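Local structure of protein (adenylosuccinate lyase) (Thermotoga maritima, 1C3C) at residues Asn49-Asp54 / Glu74-Met79. The protein catalyses two elimination steps of de novo purine biosynthesis, each releasing fumarate, one of them the conversion of adenylosuccinate to AMP. Residues are numbered along the deposited sequence; the frame is centred on the assembly and turned at random.
Sequences NNAKID and EGIGSM
Met79 reaches from helix 68-80 to the connection 51-54; it buries more surface in this contact than any other residue, and its thioether meets the backbone of Lys52. With SD anti to CA (chi2 174°), Met79 SD is set 3.4 Å from Lys52 N; the N-H points almost straight at the sulfur, at 162°, in a weak N-H...S hydrogen bond. The chain stays extended on to CE, and Met79 SD and CE both lie 3.4 Å from Lys52 O, a contact and not a bond. The same methyl, Met79 CE, lies more loosely, 4.4 Å, from Asp54 CB. At the other end of the residue, Met79 CB lies 3.6 Å from Asn50 O and Met79 O packs against Asn50 CB at 3.4 Å, a backbone carbonyl of each residue meeting the CB of the other.

Beneath this lies the close apolar part. The buried methyl of Ala51 touches both CG2 and CD1 of Ile76, at 3.9 Å from CG2, and CD1 extends on toward Lys52 O. Leu23 of helix 15-35 backs Ala51, and Phe58 of helix 55-65 packs on Ile76. The solvent side is looser and polar: the Lys52 chain bends at chi2 (-64°) and turns back along its own segment, where NZ bonds Asn49 O at 2.8 Å instead of meeting helix 68-80. Farther on, Asp54 OD1 accepts the N-H of Leu57 and N-caps helix 55-65.

An extended link between helices 43-50 and 55-65, ending in an Asp N-cap, is thus packed on helix 68-80 within the mainly helical N-terminal domain of the fumarase/aspartase superfamily, to which adenylosuccinate lyases belong.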
# COMPACT_ATOMS: atom_id res chain seq x y z
N ASN A 49 -18.77 -0.07 -43.11
CA ASN A 49 -18.24 -0.84 -44.23
C ASN A 49 -16.79 -0.50 -44.48
O ASN A 49 -16.03 -1.37 -44.95
CB ASN A 49 -19.08 -0.58 -45.50
CG ASN A 49 -20.45 -1.23 -45.48
OD1 ASN A 49 -20.61 -2.26 -44.80
ND2 ASN A 49 -21.42 -0.69 -46.18
N ASN A 50 -16.36 0.74 -44.27
CA ASN A 50 -15.08 1.24 -44.73
C ASN A 50 -14.02 1.24 -43.61
O ASN A 50 -12.81 1.23 -43.82
CB ASN A 50 -15.26 2.69 -45.22
CG ASN A 50 -15.92 2.79 -46.59
OD1 ASN A 50 -15.45 2.05 -47.44
ND2 ASN A 50 -16.85 3.75 -46.75
N ALA A 51 -14.49 1.31 -42.36
CA ALA A 51 -13.55 1.55 -41.27
C ALA A 51 -12.91 0.22 -40.86
O ALA A 51 -13.57 -0.67 -40.31
CB ALA A 51 -14.22 2.21 -40.07
N LYS A 52 -11.64 0.08 -41.19
CA LYS A 52 -10.91 -1.14 -40.87
C LYS A 52 -9.86 -0.86 -39.80
O LYS A 52 -9.27 0.22 -39.78
CB LYS A 52 -10.16 -1.64 -42.10
CG LYS A 52 -10.95 -1.67 -43.40
CD LYS A 52 -12.11 -2.65 -43.33
CE LYS A 52 -12.74 -2.83 -44.71
NZ LYS A 52 -14.14 -3.34 -44.55
N ILE A 53 -9.63 -1.84 -38.93
CA ILE A 53 -8.58 -1.65 -37.93
C ILE A 53 -7.24 -1.96 -38.56
O ILE A 53 -7.03 -3.10 -38.97
CB ILE A 53 -8.85 -2.55 -36.70
CG1 ILE A 53 -10.22 -2.16 -36.07
CG2 ILE A 53 -7.73 -2.38 -35.69
CD1 ILE A 53 -10.35 -0.68 -35.75
N ASP A 54 -6.37 -0.98 -38.67
CA ASP A 54 -5.01 -1.15 -39.19
C ASP A 54 -4.03 -0.61 -38.15
O ASP A 54 -3.72 0.59 -38.09
CB ASP A 54 -4.90 -0.41 -40.52
CG ASP A 54 -3.55 -0.52 -41.20
OD1 ASP A 54 -2.58 -1.03 -40.60
OD2 ASP A 54 -3.46 -0.06 -42.37
N GLU A 74 -7.69 10.22 -37.40
CA GLU A 74 -7.11 10.56 -38.71
C GLU A 74 -6.99 9.34 -39.62
O GLU A 74 -7.28 9.36 -40.81
CB GLU A 74 -5.74 11.22 -38.50
CG GLU A 74 -5.87 12.55 -37.78
CD GLU A 74 -4.61 13.38 -37.73
OE1 GLU A 74 -3.54 12.94 -38.20
OE2 GLU A 74 -4.72 14.53 -37.23
N GLY A 75 -6.56 8.21 -39.06
CA GLY A 75 -6.41 6.97 -39.82
C GLY A 75 -7.75 6.48 -40.36
O GLY A 75 -7.85 6.11 -41.54
N ILE A 76 -8.78 6.43 -39.51
CA ILE A 76 -10.11 6.07 -39.99
C ILE A 76 -10.58 7.10 -41.02
O ILE A 76 -11.13 6.72 -42.06
CB ILE A 76 -11.14 5.97 -38.85
CG1 ILE A 76 -10.74 4.85 -37.85
CG2 ILE A 76 -12.53 5.69 -39.38
CD1 ILE A 76 -10.76 3.42 -38.38
N GLY A 77 -10.33 8.37 -40.76
CA GLY A 77 -10.74 9.44 -41.69
C GLY A 77 -10.23 9.18 -43.09
O GLY A 77 -10.98 9.41 -44.05
N SER A 78 -9.06 8.63 -43.27
CA SER A 78 -8.43 8.34 -44.53
C SER A 78 -9.11 7.19 -45.27
O SER A 78 -8.82 6.94 -46.45
CB SER A 78 -6.93 8.05 -44.35
OG SER A 78 -6.70 6.72 -43.90
N MET A 79 -9.98 6.43 -44.61
CA MET A 79 -10.69 5.33 -45.20
C MET A 79 -12.16 5.62 -45.51
O MET A 79 -12.81 4.83 -46.19
CB MET A 79 -10.68 4.14 -44.21
CG MET A 79 -9.31 3.63 -43.79
SD MET A 79 -9.46 2.30 -42.46
CE MET A 79 -7.86 2.59 -41.73